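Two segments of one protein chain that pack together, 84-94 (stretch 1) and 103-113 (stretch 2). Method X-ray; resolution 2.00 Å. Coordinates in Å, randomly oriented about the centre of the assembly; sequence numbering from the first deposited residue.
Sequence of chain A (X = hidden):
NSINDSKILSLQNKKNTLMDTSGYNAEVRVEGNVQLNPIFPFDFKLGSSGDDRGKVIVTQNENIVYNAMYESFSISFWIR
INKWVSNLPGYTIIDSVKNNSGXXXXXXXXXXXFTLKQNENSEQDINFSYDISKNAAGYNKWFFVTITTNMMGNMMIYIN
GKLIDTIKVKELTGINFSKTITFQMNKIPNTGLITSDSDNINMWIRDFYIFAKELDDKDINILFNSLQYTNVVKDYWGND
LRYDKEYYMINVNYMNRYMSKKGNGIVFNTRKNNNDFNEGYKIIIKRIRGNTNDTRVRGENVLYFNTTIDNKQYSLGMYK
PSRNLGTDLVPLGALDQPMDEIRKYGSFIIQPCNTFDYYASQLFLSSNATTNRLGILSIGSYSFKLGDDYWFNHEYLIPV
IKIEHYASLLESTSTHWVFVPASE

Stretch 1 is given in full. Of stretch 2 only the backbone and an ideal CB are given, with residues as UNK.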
# COMPACT_ATOMS: atom_id res chain seq x y z
N TRP A 84 11.25 4.18 2.62
CA TRP A 84 11.86 4.23 1.31
C TRP A 84 11.81 5.71 0.96
O TRP A 84 10.91 6.18 0.25
CB TRP A 84 11.06 3.41 0.30
CG TRP A 84 11.67 3.41 -1.08
CD1 TRP A 84 12.85 3.99 -1.45
CD2 TRP A 84 11.12 2.82 -2.27
NE1 TRP A 84 13.07 3.80 -2.80
CE2 TRP A 84 12.03 3.09 -3.33
CE3 TRP A 84 9.96 2.09 -2.55
CZ2 TRP A 84 11.80 2.66 -4.64
CZ3 TRP A 84 9.73 1.66 -3.86
CH2 TRP A 84 10.65 1.95 -4.89
N VAL A 85 12.76 6.45 1.52
CA VAL A 85 12.85 7.88 1.29
C VAL A 85 13.48 8.16 -0.08
O VAL A 85 14.23 7.33 -0.61
CB VAL A 85 13.65 8.57 2.42
CG1 VAL A 85 12.84 8.53 3.71
CG2 VAL A 85 14.98 7.86 2.64
N SER A 86 13.17 9.33 -0.64
CA SER A 86 13.66 9.71 -1.96
C SER A 86 15.18 9.87 -2.08
O SER A 86 15.70 9.89 -3.19
CB SER A 86 12.97 10.99 -2.43
OG SER A 86 13.35 12.10 -1.63
N ASN A 87 15.87 10.01 -0.96
CA ASN A 87 17.32 10.16 -1.00
C ASN A 87 18.00 8.95 -0.40
O ASN A 87 19.11 9.03 0.14
CB ASN A 87 17.78 11.43 -0.27
CG ASN A 87 17.58 11.35 1.23
OD1 ASN A 87 18.25 12.06 1.98
ND2 ASN A 87 16.66 10.50 1.67
N LEU A 88 17.33 7.81 -0.50
CA LEU A 88 17.86 6.56 0.02
C LEU A 88 19.09 6.14 -0.79
O LEU A 88 19.12 6.31 -2.01
CB LEU A 88 16.81 5.46 -0.10
CG LEU A 88 17.18 4.11 0.52
CD1 LEU A 88 17.10 4.22 2.03
CD2 LEU A 88 16.23 3.03 0.03
N PRO A 89 20.11 5.61 -0.13
CA PRO A 89 21.30 5.18 -0.88
C PRO A 89 20.98 3.89 -1.64
O PRO A 89 19.86 3.38 -1.57
CB PRO A 89 22.35 4.99 0.22
CG PRO A 89 21.52 4.56 1.40
CD PRO A 89 20.34 5.50 1.33
N GLY A 90 21.97 3.36 -2.36
CA GLY A 90 21.76 2.14 -3.12
C GLY A 90 21.82 0.84 -2.33
O GLY A 90 22.64 0.67 -1.42
N TYR A 91 20.93 -0.08 -2.68
CA TYR A 91 20.86 -1.40 -2.04
C TYR A 91 20.47 -2.46 -3.06
O TYR A 91 19.64 -2.22 -3.94
CB TYR A 91 19.78 -1.43 -0.96
CG TYR A 91 20.09 -0.71 0.32
CD1 TYR A 91 20.71 -1.37 1.38
CD2 TYR A 91 19.73 0.62 0.49
CE1 TYR A 91 20.96 -0.72 2.58
CE2 TYR A 91 19.97 1.28 1.69
CZ TYR A 91 20.59 0.61 2.73
OH TYR A 91 20.82 1.26 3.91
N THR A 92 21.08 -3.63 -2.95
CA THR A 92 20.71 -4.74 -3.81
C THR A 92 19.82 -5.50 -2.84
O THR A 92 20.18 -5.66 -1.67
CB THR A 92 21.93 -5.60 -4.20
OG1 THR A 92 22.82 -4.82 -5.00
CG2 THR A 92 21.48 -6.82 -5.00
N ILE A 93 18.64 -5.94 -3.29
CA ILE A 93 17.71 -6.65 -2.41
C ILE A 93 17.39 -8.09 -2.82
O ILE A 93 17.15 -8.95 -1.98
CB ILE A 93 16.40 -5.86 -2.27
CG1 ILE A 93 15.85 -5.49 -3.65
CG2 ILE A 93 16.65 -4.59 -1.46
CD1 ILE A 93 14.48 -4.83 -3.61
N ILE A 94 17.37 -8.33 -4.13
CA ILE A 94 17.10 -9.66 -4.66
C ILE A 94 18.15 -9.81 -5.75
O ILE A 94 18.08 -9.16 -6.80
CB ILE A 94 15.69 -9.75 -5.28
CG1 ILE A 94 14.64 -9.30 -4.26
CG2 ILE A 94 15.39 -11.19 -5.70
CD1 ILE A 94 13.22 -9.24 -4.83
N UNK A 103 20.93 -11.63 -13.23
CA UNK A 103 20.00 -10.52 -13.08
C UNK A 103 19.95 -10.08 -11.62
O UNK A 103 20.27 -10.86 -10.72
CB UNK A 103 18.61 -10.91 -13.57
N UNK A 104 19.55 -8.84 -11.39
CA UNK A 104 19.47 -8.32 -10.04
C UNK A 104 18.40 -7.25 -9.90
O UNK A 104 18.03 -6.59 -10.87
CB UNK A 104 20.83 -7.76 -9.62
N UNK A 105 17.89 -7.11 -8.68
CA UNK A 105 16.88 -6.12 -8.37
C UNK A 105 17.40 -5.30 -7.20
O UNK A 105 17.79 -5.84 -6.17
CB UNK A 105 15.53 -6.77 -8.05
N UNK A 106 17.43 -3.98 -7.38
CA UNK A 106 17.90 -3.12 -6.31
C UNK A 106 17.10 -1.84 -6.22
O UNK A 106 16.16 -1.61 -7.00
CB UNK A 106 19.38 -2.79 -6.51
N UNK A 107 17.47 -1.00 -5.27
CA UNK A 107 16.81 0.28 -5.08
C UNK A 107 17.85 1.35 -4.81
O UNK A 107 18.92 1.08 -4.25
CB UNK A 107 15.80 0.21 -3.94
N UNK A 108 17.55 2.57 -5.24
CA UNK A 108 18.42 3.72 -5.03
C UNK A 108 17.53 4.94 -5.22
O UNK A 108 16.79 5.03 -6.21
CB UNK A 108 19.62 3.73 -5.98
N UNK A 109 17.58 5.87 -4.27
CA UNK A 109 16.73 7.05 -4.32
C UNK A 109 15.29 6.55 -4.44
O UNK A 109 14.91 5.60 -3.75
CB UNK A 109 17.11 7.97 -5.48
N UNK A 110 14.50 7.17 -5.31
CA UNK A 110 13.12 6.75 -5.49
C UNK A 110 12.97 5.72 -6.62
O UNK A 110 11.89 5.58 -7.20
CB UNK A 110 12.24 7.97 -5.77
N UNK A 111 14.05 5.00 -6.92
CA UNK A 111 14.04 4.00 -7.99
C UNK A 111 14.14 2.54 -7.56
O UNK A 111 14.88 2.19 -6.64
CB UNK A 111 15.20 4.30 -8.94
N UNK A 112 13.40 1.69 -8.26
CA UNK A 112 13.44 0.24 -8.07
C UNK A 112 13.94 -0.18 -9.45
O UNK A 112 13.29 0.10 -10.46
CB UNK A 112 12.10 -0.39 -7.67
N UNK A 113 15.10 -0.83 -9.52
CA UNK A 113 15.61 -1.20 -10.83
C UNK A 113 15.98 -2.67 -11.02
O UNK A 113 16.54 -3.32 -10.14
CB UNK A 113 16.84 -0.35 -11.13

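Stretch 2 runs antiparallel to the strand at 91-93, then turns back on itself at 108-111, so its positions meet very different parts of stretch 1.

At position 103 the CB points sideways, with no atom of stretch 1 within 5.5 Å, so only a long side chain could reach Ile 94. The residue is Trp 103, whose ring edge brings CH2 to 3.8 Å from Ile 94 CG2.

Position 104 has its CB 4.2 Å from Ile 94 O and 4.8 Å from Thr 92 CG2, a mixed setting that suits small polar or beta-branched residues. Ser 104 places OG 3.4 Å from Thr 92 CG2.

The backbone of 105 is tied to stretch 1 at a beta bulge: its O accepts from both Ile 93 N (3.0 Å) and Ile 94 N (3.2 Å), while its N donates to Ile 94 O (2.8 Å). Its CB lies on the same face as the side chain of Ile 94, beside aliphatic carbon, so Val, Ile or Leu would serve. Ile 105 packs CB against Ile 94 CB at 4.0 Å and CG2 against Ile 93 CD1 at 3.9 Å.

At 106 an ideal CB would clash with Tyr 91 O, only 2.6 Å away. Glycine alone avoids this, and Gly 106 lets its CA approach Tyr 91 O to 3.1 Å.

At 107, Tyr 91 N donates to the O of 107 and the N of 107 donates to Tyr 91 O, both at 2.8 Å. Its CB faces a largely apolar surface from Trp 84, Leu 88, Tyr 91 and Ile 93, which favours a branched aliphatic chain. Ile 107 extends CD1 to 3.6 Å from Leu 88 CD2.

At 108 the CB points sideways, 3.9 Å from Gly 90 CA; many extended residues would fit. Ile 108 packs beside Gly 90.

Position 109, with phi/psi of 55/-136, begins the central pair of a type II' turn, where glycine is commonest. Its CB touches Ser 86 O at 3.3 Å but CA-to-CB points away overall; the positive phi favours Gly, and Asn, Asp or Ser can be accommodated. In Ser 109, N donates to Leu 88 O (2.8 Å) and O accepts from Trp 84 NE1 (2.7 Å).

Position 110, the next turn residue, suits Asn, Ser or Thr; it is Asn 110. Position 111 points away and allows wide choice; it is Phe 111. At 112 the CB nears Trp 84 CH2, inviting an aliphatic residue: Leu 112 sets CD1 4.2 Å from Ile 93 CD1. Position 113 is out of reach, so stretch 1 sets no preference, and an extended strand suits beta-branched residues; it is Val 113.

Stretch 2 (103-113) WSIGIISNFLV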
# COMPACT_ATOMS: atom_id res chain seq x y z
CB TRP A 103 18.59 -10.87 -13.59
CG TRP A 103 17.90 -11.99 -12.87
CD1 TRP A 103 17.76 -13.27 -13.31
CD2 TRP A 103 17.22 -11.93 -11.61
NE1 TRP A 103 17.04 -14.02 -12.40
CE2 TRP A 103 16.70 -13.22 -11.35
CE3 TRP A 103 17.01 -10.91 -10.67
CZ2 TRP A 103 15.98 -13.51 -10.18
CZ3 TRP A 103 16.29 -11.21 -9.51
CH2 TRP A 103 15.78 -12.50 -9.28
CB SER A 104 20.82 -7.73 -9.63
OG SER A 104 20.82 -7.36 -8.26
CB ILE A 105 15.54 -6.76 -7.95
CG1 ILE A 105 14.92 -7.49 -9.14
CG2 ILE A 105 14.59 -5.69 -7.42
CD1 ILE A 105 13.63 -8.22 -8.81
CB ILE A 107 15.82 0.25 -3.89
CG1 ILE A 107 16.55 -0.16 -2.61
CG2 ILE A 107 14.66 -0.71 -4.19
CD1 ILE A 107 15.66 -0.21 -1.37
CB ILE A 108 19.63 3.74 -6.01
CG1 ILE A 108 20.55 4.91 -5.67
CG2 ILE A 108 19.16 3.83 -7.46
CD1 ILE A 108 21.87 4.89 -6.43
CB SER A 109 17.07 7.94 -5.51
OG SER A 109 18.38 8.44 -5.39
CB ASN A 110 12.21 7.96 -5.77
CG ASN A 110 12.67 8.80 -6.97
OD1 ASN A 110 11.86 9.32 -7.72
ND2 ASN A 110 13.98 8.93 -7.13
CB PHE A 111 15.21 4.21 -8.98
CG PHE A 111 15.18 5.52 -9.71
CD1 PHE A 111 15.66 6.67 -9.11
CD2 PHE A 111 14.67 5.59 -11.00
CE1 PHE A 111 15.64 7.89 -9.79
CE2 PHE A 111 14.64 6.80 -11.69
CZ PHE A 111 15.13 7.95 -11.08
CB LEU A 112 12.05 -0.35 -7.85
CG LEU A 112 12.03 -1.88 -7.82
CD1 LEU A 112 12.57 -2.37 -6.49
CD2 LEU A 112 10.61 -2.40 -8.01
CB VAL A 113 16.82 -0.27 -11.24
CG1 VAL A 113 17.27 0.55 -10.05
CG2 VAL A 113 17.96 -1.08 -11.82
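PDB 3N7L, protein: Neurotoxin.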